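Local structure of endoglucanase A (Clostridium acetobutylicum, 3IK2) at residues V150-F155 / T206-V211; Q210-I215 / A219-P224; Q287-S292 / V297-A302; Y353-E358 / G364-D369. The protein probably hydrolyses internal beta-1,4-glucosidic bonds in cellulose and related glucans, as a family 44 endoglucanase. One frame throughout, in Å; residues are numbered along the deposited sequence.

Contact 1 (V150-F155 / T206-V211)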
loop_
_atom_site.group_PDB
_atom_site.type_symbol
_atom_site.label_atom_id
_atom_site.label_comp_id
_atom_site.label_asym_id
_atom_site.label_seq_id
_atom_site.Cartn_x
_atom_site.Cartn_y
_atom_site.Cartn_z
ATOM N N VAL A 150 9.377 -3.097 -27.107
ATOM C CA VAL A 150 8.986 -1.920 -26.332
ATOM C C VAL A 150 10.146 -1.725 -25.332
ATOM O O VAL A 150 10.684 -2.719 -24.819
ATOM C CB VAL A 150 7.651 -2.221 -25.609
ATOM C CG1 VAL A 150 7.476 -1.355 -24.434
ATOM C CG2 VAL A 150 6.404 -2.138 -26.576
ATOM N N TYR A 151 10.542 -0.474 -25.089
ATOM C CA TYR A 151 11.730 -0.132 -24.281
ATOM C C TYR A 151 11.358 0.632 -23.010
ATOM O O TYR A 151 10.723 1.678 -23.087
ATOM C CB TYR A 151 12.746 0.693 -25.124
ATOM C CG TYR A 151 13.196 -0.094 -26.323
ATOM C CD1 TYR A 151 14.306 -0.957 -26.237
ATOM C CD2 TYR A 151 12.462 -0.064 -27.515
ATOM C CE1 TYR A 151 14.697 -1.737 -27.327
ATOM C CE2 TYR A 151 12.846 -0.836 -28.611
ATOM C CZ TYR A 151 13.961 -1.667 -28.503
ATOM O OH TYR A 151 14.340 -2.437 -29.571
ATOM N N MET A 152 11.746 0.095 -21.851
ATOM C CA MET A 152 11.457 0.728 -20.564
ATOM C C MET A 152 12.165 2.062 -20.336
ATOM O O MET A 152 11.588 2.964 -19.748
ATOM C CB MET A 152 11.669 -0.250 -19.382
ATOM C CG MET A 152 10.689 -1.420 -19.409
ATOM S SD MET A 152 8.962 -0.887 -19.352
ATOM C CE MET A 152 8.409 -1.208 -21.015
ATOM N N ASP A 153 13.391 2.213 -20.812
ATOM C CA ASP A 153 14.070 3.515 -20.641
ATOM C C ASP A 153 13.372 4.613 -21.430
ATOM O O ASP A 153 13.248 5.739 -20.966
ATOM C CB ASP A 153 15.563 3.457 -21.005
ATOM C CG ASP A 153 15.833 2.948 -22.419
ATOM O OD1 ASP A 153 14.943 2.484 -23.166
ATOM O OD2 ASP A 153 17.005 2.981 -22.771
ATOM N N GLU A 154 12.916 4.260 -22.626
ATOM C CA GLU A 154 12.230 5.187 -23.495
ATOM C C GLU A 154 10.907 5.653 -22.853
ATOM O O GLU A 154 10.526 6.827 -22.973
ATOM C CB GLU A 154 12.004 4.527 -24.860
ATOM C CG GLU A 154 11.463 5.458 -25.897
ATOM C CD GLU A 154 11.582 4.907 -27.292
ATOM O OE1 GLU A 154 10.978 3.854 -27.570
ATOM O OE2 GLU A 154 12.306 5.531 -28.110
ATOM N N PHE A 155 10.253 4.724 -22.152
ATOM C CA PHE A 155 8.999 4.948 -21.426
ATOM C C PHE A 155 9.178 5.942 -20.269
ATOM O O PHE A 155 8.403 6.907 -20.142
ATOM C CB PHE A 155 8.497 3.567 -20.931
ATOM C CG PHE A 155 7.143 3.576 -20.207
ATOM C CD1 PHE A 155 6.305 4.702 -20.204
ATOM C CD2 PHE A 155 6.712 2.421 -19.552
ATOM C CE1 PHE A 155 5.042 4.669 -19.504
ATOM C CE2 PHE A 155 5.471 2.378 -18.872
ATOM C CZ PHE A 155 4.652 3.523 -18.855
ATOM N N THR A 206 16.934 -5.730 -10.687
ATOM C CA THR A 206 18.163 -4.959 -10.621
ATOM C C THR A 206 18.342 -4.106 -11.886
ATOM O O THR A 206 18.624 -2.930 -11.801
ATOM C CB THR A 206 19.409 -5.881 -10.355
ATOM O OG1 THR A 206 19.312 -6.448 -9.036
ATOM C CG2 THR A 206 20.676 -5.079 -10.445
ATOM N N GLN A 207 18.166 -4.726 -13.046
ATOM C CA GLN A 207 18.307 -4.069 -14.325
ATOM C C GLN A 207 17.218 -3.022 -14.550
ATOM O O GLN A 207 17.498 -1.953 -15.043
ATOM C CB GLN A 207 18.274 -5.104 -15.444
ATOM C CG GLN A 207 19.424 -6.108 -15.400
ATOM C CD GLN A 207 19.414 -7.035 -16.616
ATOM O OE1 GLN A 207 18.546 -6.923 -17.509
ATOM N NE2 GLN A 207 20.380 -7.955 -16.664
ATOM N N LEU A 208 15.981 -3.335 -14.166
ATOM C CA LEU A 208 14.897 -2.353 -14.264
ATOM C C LEU A 208 15.109 -1.191 -13.290
ATOM O O LEU A 208 14.903 -0.035 -13.645
ATOM C CB LEU A 208 13.532 -3.015 -14.070
ATOM C CG LEU A 208 12.268 -2.210 -14.413
ATOM C CD1 LEU A 208 12.392 -1.488 -15.796
ATOM C CD2 LEU A 208 10.958 -3.085 -14.339
ATOM N N ALA A 209 15.544 -1.474 -12.065
ATOM C CA ALA A 209 15.886 -0.373 -11.158
ATOM C C ALA A 209 17.025 0.492 -11.715
ATOM O O ALA A 209 17.008 1.703 -11.550
ATOM C CB ALA A 209 16.210 -0.897 -9.742
ATOM N N GLN A 210 18.006 -0.107 -12.401
ATOM C CA GLN A 210 19.062 0.697 -13.043
ATOM C C GLN A 210 18.562 1.638 -14.162
ATOM O O GLN A 210 19.065 2.747 -14.323
ATOM C CB GLN A 210 20.207 -0.183 -13.556
ATOM C CG GLN A 210 20.998 -0.853 -12.439
ATOM C CD GLN A 210 22.503 -0.667 -12.575
ATOM O OE1 GLN A 210 23.213 -1.635 -12.799
ATOM N NE2 GLN A 210 22.998 0.591 -12.450
ATOM N N VAL A 211 17.568 1.198 -14.933
ATOM C CA VAL A 211 16.920 2.076 -15.920
ATOM C C VAL A 211 16.280 3.318 -15.267
ATOM O O VAL A 211 16.465 4.446 -15.738
ATOM C CB VAL A 211 15.863 1.288 -16.720
ATOM C CG1 VAL A 211 14.890 2.221 -17.435
ATOM C CG2 VAL A 211 16.568 0.315 -17.693
#

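Contact 2 (Q210-I215 / A219-P224)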
loop_
_atom_site.group_PDB
_atom_site.type_symbol
_atom_site.label_atom_id
_atom_site.label_comp_id
_atom_site.label_asym_id
_atom_site.label_seq_id
_atom_site.Cartn_x
_atom_site.Cartn_y
_atom_site.Cartn_z
ATOM N N GLN A 210 18.006 -0.107 -12.401
ATOM C CA GLN A 210 19.062 0.697 -13.043
ATOM C C GLN A 210 18.562 1.638 -14.162
ATOM O O GLN A 210 19.065 2.747 -14.323
ATOM C CB GLN A 210 20.207 -0.183 -13.556
ATOM C CG GLN A 210 20.998 -0.853 -12.439
ATOM C CD GLN A 210 22.503 -0.667 -12.575
ATOM O OE1 GLN A 210 23.213 -1.635 -12.799
ATOM N NE2 GLN A 210 22.998 0.591 -12.450
ATOM N N VAL A 211 17.568 1.198 -14.933
ATOM C CA VAL A 211 16.920 2.076 -15.920
ATOM C C VAL A 211 16.280 3.318 -15.267
ATOM O O VAL A 211 16.465 4.446 -15.738
ATOM C CB VAL A 211 15.863 1.288 -16.720
ATOM C CG1 VAL A 211 14.890 2.221 -17.435
ATOM C CG2 VAL A 211 16.568 0.315 -17.693
ATOM N N VAL A 212 15.535 3.099 -14.187
ATOM C CA VAL A 212 14.882 4.177 -13.468
ATOM C C VAL A 212 15.900 5.227 -13.002
ATOM O O VAL A 212 15.702 6.434 -13.199
ATOM C CB VAL A 212 14.019 3.658 -12.246
ATOM C CG1 VAL A 212 13.538 4.839 -11.332
ATOM C CG2 VAL A 212 12.822 2.834 -12.729
ATOM N N LYS A 213 16.971 4.747 -12.380
ATOM C CA LYS A 213 18.002 5.622 -11.820
ATOM C C LYS A 213 18.737 6.350 -12.886
ATOM O O LYS A 213 19.106 7.493 -12.683
ATOM C CB LYS A 213 19.005 4.844 -10.948
ATOM C CG LYS A 213 18.398 4.151 -9.737
ATOM C CD LYS A 213 17.631 5.106 -8.840
ATOM C CE LYS A 213 16.945 4.341 -7.701
ATOM N NZ LYS A 213 16.617 5.303 -6.636
ATOM N N LYS A 214 18.974 5.693 -14.021
ATOM C CA LYS A 214 19.614 6.350 -15.149
ATOM C C LYS A 214 18.787 7.548 -15.634
ATOM O O LYS A 214 19.313 8.657 -15.751
ATOM C CB LYS A 214 19.898 5.356 -16.293
ATOM C CG LYS A 214 20.320 6.020 -17.583
ATOM C CD LYS A 214 20.038 5.135 -18.792
ATOM C CE LYS A 214 21.294 4.477 -19.271
ATOM N NZ LYS A 214 22.075 5.350 -20.217
ATOM N N ILE A 215 17.499 7.332 -15.879
ATOM C CA ILE A 215 16.623 8.384 -16.425
ATOM C C ILE A 215 16.195 9.390 -15.354
ATOM O O ILE A 215 16.142 10.591 -15.592
ATOM C CB ILE A 215 15.363 7.802 -17.142
ATOM C CG1 ILE A 215 15.734 6.682 -18.132
ATOM C CG2 ILE A 215 14.524 8.931 -17.774
ATOM C CD1 ILE A 215 16.652 7.069 -19.320
ATOM N N ALA A 219 14.123 9.465 -8.614
ATOM C CA ALA A 219 12.932 8.635 -8.491
ATOM C C ALA A 219 13.221 7.389 -7.656
ATOM O O ALA A 219 14.346 6.875 -7.621
ATOM C CB ALA A 219 12.395 8.270 -9.853
ATOM N N GLU A 220 12.186 6.916 -6.977
ATOM C CA GLU A 220 12.295 5.790 -6.044
ATOM C C GLU A 220 11.782 4.488 -6.666
ATOM O O GLU A 220 10.828 4.499 -7.476
ATOM C CB GLU A 220 11.508 6.095 -4.779
ATOM C CG GLU A 220 12.242 7.040 -3.842
ATOM C CD GLU A 220 11.369 7.465 -2.668
ATOM O OE1 GLU A 220 10.134 7.216 -2.690
ATOM O OE2 GLU A 220 11.912 8.087 -1.734
ATOM N N THR A 221 12.426 3.378 -6.290
ATOM C CA THR A 221 12.079 2.063 -6.845
ATOM C C THR A 221 11.470 1.195 -5.781
ATOM O O THR A 221 11.901 1.230 -4.621
ATOM C CB THR A 221 13.299 1.320 -7.471
ATOM O OG1 THR A 221 14.372 1.303 -6.530
ATOM C CG2 THR A 221 13.727 2.012 -8.764
ATOM N N PHE A 222 10.452 0.441 -6.204
ATOM C CA PHE A 222 9.620 -0.372 -5.327
ATOM C C PHE A 222 9.721 -1.765 -5.898
ATOM O O PHE A 222 9.378 -1.972 -7.087
ATOM C CB PHE A 222 8.134 0.086 -5.358
ATOM C CG PHE A 222 7.866 1.396 -4.617
ATOM C CD1 PHE A 222 8.449 2.593 -5.046
ATOM C CD2 PHE A 222 7.038 1.417 -3.493
ATOM C CE1 PHE A 222 8.228 3.785 -4.366
ATOM C CE2 PHE A 222 6.770 2.608 -2.809
ATOM C CZ PHE A 222 7.385 3.810 -3.231
ATOM N N GLY A 223 10.172 -2.708 -5.051
ATOM C CA GLY A 223 10.306 -4.116 -5.417
ATOM C C GLY A 223 10.353 -5.035 -4.206
ATOM O O GLY A 223 10.587 -4.583 -3.094
ATOM N N PRO A 224 10.105 -6.346 -4.410
ATOM C CA PRO A 224 9.724 -6.913 -5.704
ATOM C C PRO A 224 8.227 -6.869 -6.004
ATOM O O PRO A 224 7.832 -7.351 -7.054
ATOM C CB PRO A 224 10.210 -8.386 -5.597
ATOM C CG PRO A 224 10.796 -8.528 -4.230
ATOM C CD PRO A 224 10.238 -7.404 -3.402
#

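Contact 3 (Q287-S292 / V297-A302)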
loop_
_atom_site.group_PDB
_atom_site.type_symbol
_atom_site.label_atom_id
_atom_site.label_comp_id
_atom_site.label_asym_id
_atom_site.label_seq_id
_atom_site.Cartn_x
_atom_site.Cartn_y
_atom_site.Cartn_z
ATOM N N GLN A 287 -14.128 -18.237 7.965
ATOM C CA GLN A 287 -13.986 -17.434 6.736
ATOM C C GLN A 287 -12.775 -16.500 6.789
ATOM O O GLN A 287 -12.493 -15.899 7.823
ATOM C CB GLN A 287 -15.229 -16.572 6.435
ATOM C CG GLN A 287 -16.517 -17.333 6.146
ATOM C CD GLN A 287 -16.477 -18.134 4.841
ATOM O OE1 GLN A 287 -15.878 -17.699 3.823
ATOM N NE2 GLN A 287 -17.111 -19.322 4.864
ATOM N N ARG A 288 -12.097 -16.371 5.654
ATOM C CA ARG A 288 -11.031 -15.393 5.487
ATOM C C ARG A 288 -11.614 -13.976 5.551
ATOM O O ARG A 288 -12.676 -13.712 4.965
ATOM C CB ARG A 288 -10.291 -15.637 4.185
ATOM C CG ARG A 288 -8.983 -14.905 4.095
ATOM C CD ARG A 288 -8.331 -15.242 2.802
ATOM N NE ARG A 288 -7.165 -14.395 2.603
ATOM C CZ ARG A 288 -6.396 -14.427 1.524
ATOM N NH1 ARG A 288 -6.698 -15.269 0.543
ATOM N NH2 ARG A 288 -5.349 -13.606 1.427
ATOM N N VAL A 289 -10.947 -13.080 6.287
ATOM C CA VAL A 289 -11.540 -11.761 6.647
ATOM C C VAL A 289 -11.725 -10.823 5.451
ATOM O O VAL A 289 -12.494 -9.850 5.503
ATOM C CB VAL A 289 -10.751 -11.058 7.802
ATOM C CG1 VAL A 289 -10.717 -11.931 9.029
ATOM C CG2 VAL A 289 -9.289 -10.701 7.374
ATOM N N THR A 290 -11.007 -11.131 4.371
ATOM C CA THR A 290 -11.103 -10.421 3.092
ATOM C C THR A 290 -12.498 -10.552 2.449
ATOM O O THR A 290 -12.785 -9.870 1.476
ATOM C CB THR A 290 -10.023 -10.942 2.082
ATOM O OG1 THR A 290 -10.060 -12.373 2.052
ATOM C CG2 THR A 290 -8.608 -10.507 2.497
ATOM N N THR A 291 -13.353 -11.430 2.976
ATOM C CA THR A 291 -14.720 -11.561 2.460
ATOM C C THR A 291 -15.562 -10.280 2.545
ATOM O O THR A 291 -15.363 -9.459 3.428
ATOM C CB THR A 291 -15.530 -12.706 3.126
ATOM O OG1 THR A 291 -16.843 -12.706 2.562
ATOM C CG2 THR A 291 -15.670 -12.509 4.652
ATOM N N SER A 292 -16.523 -10.160 1.631
ATOM C CA SER A 292 -17.515 -9.091 1.630
ATOM C C SER A 292 -18.746 -9.412 2.512
ATOM O O SER A 292 -19.584 -8.541 2.771
ATOM C CB SER A 292 -17.963 -8.837 0.204
ATOM O OG SER A 292 -18.900 -9.818 -0.203
ATOM N N VAL A 297 -20.347 -12.725 12.282
ATOM C CA VAL A 297 -19.852 -11.878 13.373
ATOM C C VAL A 297 -18.437 -12.216 13.840
ATOM O O VAL A 297 -17.622 -11.309 14.097
ATOM C CB VAL A 297 -20.848 -11.843 14.567
ATOM C CG1 VAL A 297 -20.203 -11.211 15.825
ATOM C CG2 VAL A 297 -22.108 -11.087 14.169
ATOM N N ASP A 298 -18.137 -13.511 13.945
ATOM C CA ASP A 298 -16.763 -13.939 14.294
ATOM C C ASP A 298 -15.761 -13.585 13.209
ATOM O O ASP A 298 -14.591 -13.334 13.491
ATOM C CB ASP A 298 -16.706 -15.428 14.610
ATOM C CG ASP A 298 -17.248 -15.749 16.003
ATOM O OD1 ASP A 298 -17.719 -14.834 16.706
ATOM O OD2 ASP A 298 -17.189 -16.931 16.409
ATOM N N CYS A 299 -16.225 -13.584 11.964
ATOM C CA CYS A 299 -15.408 -13.078 10.878
ATOM C C CYS A 299 -15.215 -11.547 11.039
ATOM O O CYS A 299 -14.085 -11.067 10.934
ATOM C CB CYS A 299 -15.988 -13.465 9.511
ATOM S SG CYS A 299 -14.874 -13.181 8.121
ATOM N N ASN A 300 -16.302 -10.807 11.316
ATOM C CA ASN A 300 -16.201 -9.360 11.577
ATOM C C ASN A 300 -15.199 -9.036 12.693
ATOM O O ASN A 300 -14.382 -8.071 12.591
ATOM C CB ASN A 300 -17.553 -8.733 11.875
ATOM C CG ASN A 300 -18.567 -8.885 10.732
ATOM O OD1 ASN A 300 -18.224 -9.218 9.608
ATOM N ND2 ASN A 300 -19.835 -8.576 11.030
ATOM N N LYS A 301 -15.225 -9.864 13.734
ATOM C CA LYS A 301 -14.343 -9.686 14.905
ATOM C C LYS A 301 -12.881 -9.932 14.574
ATOM O O LYS A 301 -12.023 -9.136 14.926
ATOM C CB LYS A 301 -14.775 -10.594 16.067
ATOM C CG LYS A 301 -15.967 -10.064 16.774
ATOM C CD LYS A 301 -16.554 -11.055 17.770
ATOM C CE LYS A 301 -17.697 -10.396 18.519
ATOM N NZ LYS A 301 -18.487 -11.371 19.323
ATOM N N ALA A 302 -12.612 -11.057 13.921
ATOM C CA ALA A 302 -11.295 -11.370 13.426
ATOM C C ALA A 302 -10.745 -10.263 12.531
ATOM O O ALA A 302 -9.519 -10.029 12.527
ATOM C CB ALA A 302 -11.333 -12.691 12.660
#

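Contact 4 (Y353-E358 / G364-D369)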
loop_
_atom_site.group_PDB
_atom_site.type_symbol
_atom_site.label_atom_id
_atom_site.label_comp_id
_atom_site.label_asym_id
_atom_site.label_seq_id
_atom_site.Cartn_x
_atom_site.Cartn_y
_atom_site.Cartn_z
ATOM N N TYR A 353 -3.305 -3.946 -0.224
ATOM C CA TYR A 353 -3.824 -4.532 1.015
ATOM C C TYR A 353 -5.327 -4.233 0.983
ATOM O O TYR A 353 -5.781 -3.318 0.302
ATOM C CB TYR A 353 -3.155 -3.939 2.286
ATOM C CG TYR A 353 -3.553 -2.490 2.527
ATOM C CD1 TYR A 353 -4.679 -2.173 3.319
ATOM C CD2 TYR A 353 -2.823 -1.431 1.956
ATOM C CE1 TYR A 353 -5.074 -0.847 3.517
ATOM C CE2 TYR A 353 -3.217 -0.082 2.166
ATOM C CZ TYR A 353 -4.353 0.186 2.937
ATOM O OH TYR A 353 -4.743 1.487 3.140
ATOM N N ASN A 354 -6.092 -4.997 1.733
ATOM C CA ASN A 354 -7.533 -4.788 1.865
ATOM C C ASN A 354 -7.935 -5.734 2.992
ATOM O O ASN A 354 -7.495 -6.890 3.009
ATOM C CB ASN A 354 -8.244 -5.129 0.540
ATOM C CG ASN A 354 -9.755 -4.966 0.601
ATOM O OD1 ASN A 354 -10.448 -5.767 1.204
ATOM N ND2 ASN A 354 -10.270 -3.963 -0.075
ATOM N N TYR A 355 -8.749 -5.215 3.924
ATOM C CA TYR A 355 -9.213 -5.932 5.121
ATOM C C TYR A 355 -10.649 -6.448 4.993
ATOM O O TYR A 355 -11.158 -7.064 5.911
ATOM C CB TYR A 355 -8.957 -5.110 6.429
ATOM C CG TYR A 355 -7.517 -5.315 6.875
ATOM C CD1 TYR A 355 -6.469 -4.589 6.287
ATOM C CD2 TYR A 355 -7.191 -6.309 7.816
ATOM C CE1 TYR A 355 -5.152 -4.817 6.640
ATOM C CE2 TYR A 355 -5.866 -6.560 8.167
ATOM C CZ TYR A 355 -4.854 -5.823 7.567
ATOM O OH TYR A 355 -3.551 -6.069 7.906
ATOM N N GLY A 356 -11.280 -6.213 3.846
ATOM C CA GLY A 356 -12.632 -6.726 3.576
ATOM C C GLY A 356 -13.709 -5.971 4.321
ATOM O O GLY A 356 -13.405 -4.988 5.013
ATOM N N GLY A 357 -14.969 -6.427 4.190
ATOM C CA GLY A 357 -16.139 -5.769 4.802
ATOM C C GLY A 357 -16.154 -4.247 4.736
ATOM O O GLY A 357 -16.385 -3.565 5.739
ATOM N N GLU A 358 -15.925 -3.748 3.522
ATOM C CA GLU A 358 -15.605 -2.360 3.192
ATOM C C GLU A 358 -16.781 -1.444 3.450
ATOM O O GLU A 358 -16.591 -0.262 3.698
ATOM C CB GLU A 358 -15.254 -2.250 1.708
ATOM C CG GLU A 358 -14.003 -2.981 1.282
ATOM C CD GLU A 358 -13.847 -2.967 -0.207
ATOM O OE1 GLU A 358 -14.605 -2.207 -0.868
ATOM O OE2 GLU A 358 -12.954 -3.679 -0.720
ATOM N N GLY A 364 -14.372 -0.523 8.326
ATOM C CA GLY A 364 -13.842 0.830 8.639
ATOM C C GLY A 364 -12.875 0.863 9.814
ATOM O O GLY A 364 -11.898 1.597 9.820
ATOM N N ILE A 365 -13.157 0.069 10.840
ATOM C CA ILE A 365 -12.317 0.057 12.029
ATOM C C ILE A 365 -10.992 -0.601 11.664
ATOM O O ILE A 365 -9.910 -0.106 12.045
ATOM C CB ILE A 365 -13.039 -0.670 13.217
ATOM C CG1 ILE A 365 -14.061 0.302 13.870
ATOM C CG2 ILE A 365 -12.011 -1.241 14.234
ATOM C CD1 ILE A 365 -14.962 -0.285 14.954
ATOM N N ALA A 366 -11.069 -1.690 10.895
ATOM C CA ALA A 366 -9.854 -2.407 10.493
ATOM C C ALA A 366 -8.955 -1.562 9.574
ATOM O O ALA A 366 -7.735 -1.583 9.711
ATOM C CB ALA A 366 -10.183 -3.742 9.861
ATOM N N GLN A 367 -9.572 -0.819 8.665
ATOM C CA GLN A 367 -8.890 0.153 7.801
ATOM C C GLN A 367 -8.295 1.320 8.597
ATOM O O GLN A 367 -7.152 1.721 8.347
ATOM C CB GLN A 367 -9.844 0.680 6.730
ATOM C CG GLN A 367 -9.192 1.675 5.718
ATOM C CD GLN A 367 -8.026 1.080 4.899
ATOM O OE1 GLN A 367 -7.970 -0.127 4.660
ATOM N NE2 GLN A 367 -7.087 1.943 4.471
ATOM N N ALA A 368 -9.070 1.867 9.551
ATOM C CA ALA A 368 -8.550 2.920 10.437
ATOM C C ALA A 368 -7.370 2.412 11.250
ATOM O O ALA A 368 -6.374 3.130 11.447
ATOM C CB ALA A 368 -9.647 3.515 11.346
ATOM N N ASP A 369 -7.452 1.165 11.673
ATOM C CA ASP A 369 -6.395 0.568 12.481
ATOM C C ASP A 369 -5.155 0.346 11.645
ATOM O O ASP A 369 -4.050 0.652 12.104
ATOM C CB ASP A 369 -6.875 -0.740 13.131
ATOM C CG ASP A 369 -5.947 -1.229 14.236
ATOM O OD1 ASP A 369 -5.375 -0.409 14.935
ATOM O OD2 ASP A 369 -5.759 -2.444 14.418
HETATM O O HOH W 1 -9.409 -2.411 3.846
#

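Contact 1 (V150-F155 / T206-V211)
Leu208 and Val211 of helix 198-215 lean on Met152 and Asp153, in the first turn of helix 152-163. Both helices belong to the outer layer of the TIM barrel: helix 152-163 comes before barrel strand 174-177 in the chain and helix 198-215 after it, so the contact joins the helices on either side of that strand in the chain. Strand 149-151, which runs into helix 152-163, begins at Ser149 of the calcium site, and the Met152 side chain is about 9 Å from the calcium ion.

Apolar packing does the work. CD1 of Leu208 lies 3.9 Å from Met152 CB and 4.0 Å from Met152 CG, the two side chains meeting at a slant. Leu208 gets there because CG stands anti to its own backbone N (chi1 -168°), which sends the branch out toward Met152. The methionine then bends at chi2 and chi3 and carries its sulfur off in another direction. Inward, Leu208 also touches Leu103 of barrel strand 99-103, while Met152 rests on Val131.

A second kind of packing sets a methyl against main chain. Val211 CG1 nestles 3.6 Å from Asp153 CA and 3.7 Å from Asp153 N, and here the backbones come closest, with Asp153 CA and Val211 CA 5.7 Å apart.

The polar end looks elsewhere. The Asp153 carboxylate turns from Val211: OD2 accepts from Lys135 N, and OD1 takes a weak, bent bond from Glu154 N at 2.7 Å.

Contact 2 (Q210-I215 / A219-P224)
Lys213 starts with CG anti to its carbonyl carbon, bends at chi2 (-55°) and then runs extended to its ammonium group, a course that carries NZ off the helix and over to Ala219, just before strand 220-226. There Lys213 NZ donates to Ala219 O at 2.9 Å; it lies in the carbonyl plane with a C=O...N angle of 159°, a well-directed bond. The same ammonium group makes a salt bridge with Asp272 OD2, so this buried charge has both a carbonyl and a carboxylate to meet it. Asp272 OD2 also accepts from Thr221 N, which ties the lysine indirectly to the strand.

Beside this polar pair Val212 supplies the apolar part. Val212 CG1, the methyl away from the main-chain nitrogen, reaches across to touch Thr221 CG2 at 3.8 Å and Ala219 CB at 3.9 Å. The valine and threonine side chains pass each other in opposite directions. Thr221 presents its methyl to the helix, and its OG1 is bonded to Leu270 O. Thr221 CG2 also lies 4.1 Å from Lys213 CE, where the lysine chain passes it at an angle.

Helix 210-215 and strand 220-224 run almost antiparallel, with axes 8.8 Å apart. They form the returning half of a beta-alpha-beta crossover in the TIM barrel: helix 198-215 links the adjacent parallel strands 174-177 and 220-226, with helices 152-163 and 251-266 as its neighbours outside the barrel.

Contact 3 (Q287-S292 / V297-A302)
Arg288 O accepts from Thr291 N at 3.1 Å, closing a type I beta turn from Arg288 to Thr291, and the same Arg288 O lies 3.9 Å from Cys299 SG across the contact. The turn follows the short hairpin of strands 283-284 and 287-288, in the long excursion after TIM-barrel strand 273-278. Arg288 points its guanidinium group away from the helix, to Pro280 O and Tyr279 O.

Residues 287-291 pack around the sulfur of Cys299, on helix 297-305. The cysteine holds SG trans to the amide nitrogen (chi1 -168°), which drives it into the bend of the chain. Cys299 SG lies 3.6 Å from Gln287 O, 3.8 Å from Gln287 CB and 3.9 Å from Val289 CA. Thr291 adds a methyl from the far end of the turn: Thr291 CG2 is 3.6 Å from Cys299 SG, while Thr291 OG1, the other branch, is hydrogen-bonded to Asp293 N.

One turn further along the helix, Ala302 continues the packing. Arg303, next in the chain, bonds Val289 O through NH2 and Asn300 OD1 through NH1, so it fastens the turn to the helix from beyond the two segments. Between the two apolar side chains, Val289 CG1 comes up against the methyl Ala302 CB at 3.8 Å.

Contact 4 (Y353-E358 / G364-D369)
At the C-terminal mouth of the TIM barrel, the end at which barrel glycosidases carry their active sites, Tyr353 meets Gln367 where the chain leaves strand 347-353 on its way to helix 361-376. Gln367 NE2 donates to Tyr353 OH at 2.7 Å, nearly straight at 163°, with the hydroxyl in the plane of the amide. Ring and amide lie almost coplanar, 12° apart, and the amide stands at the ring edge, with Gln367 OE1 3.2 Å from Tyr353 CE1. The glutamine leaves its helix with an extended first torsion and then bends at chi2 (61°), which turns the amide toward the tyrosine.

The other end of the amide is used too. A water donates to Gln367 OE1 at 2.8 Å and accepts from Tyr355 N at 2.9 Å, so both the NE2 and OE1 ends of the buried amide have a partner, consistent with the modelled orientation of the amide. Alongside, Tyr355 CB packs on Ala366 CB at 3.9 Å.

Beyond Tyr355 the chain folds back on itself. Asn354 OD1 accepts from Gly356 N in an Asx turn, and Gly356 and Gly357 both take positive phi values. Asn354 ND2 serves Trp385 O, next to the neighbouring barrel strand 379-384. Asn354 ND2 also donates to Glu358 OE2 at 2.8 Å, from above the carboxylate plane.

In the fold
The four contacts form two pairs on opposite sides of the chain's centre. Contacts 1 and 2 share Gln210 and Val211, and their centres are 8 Å apart: helix 198-215 meets its neighbour helix in one and its barrel strand in the other. Contact 1 lies near the calcium site, with the Met152 side chain about 9 Å from the ion. Contacts 3 and 4 have centres 11 Å apart and touch through a probable hydrogen bond from Gly357 N to Thr291 O, 3.2 Å long; Arg303 also reaches Tyr355 O weakly. Contact 4 follows the C-terminal end of a barrel strand, the expected active-site side. Between the pairs, contacts 2 and 4 come nearest, about 11 Å between closest atoms.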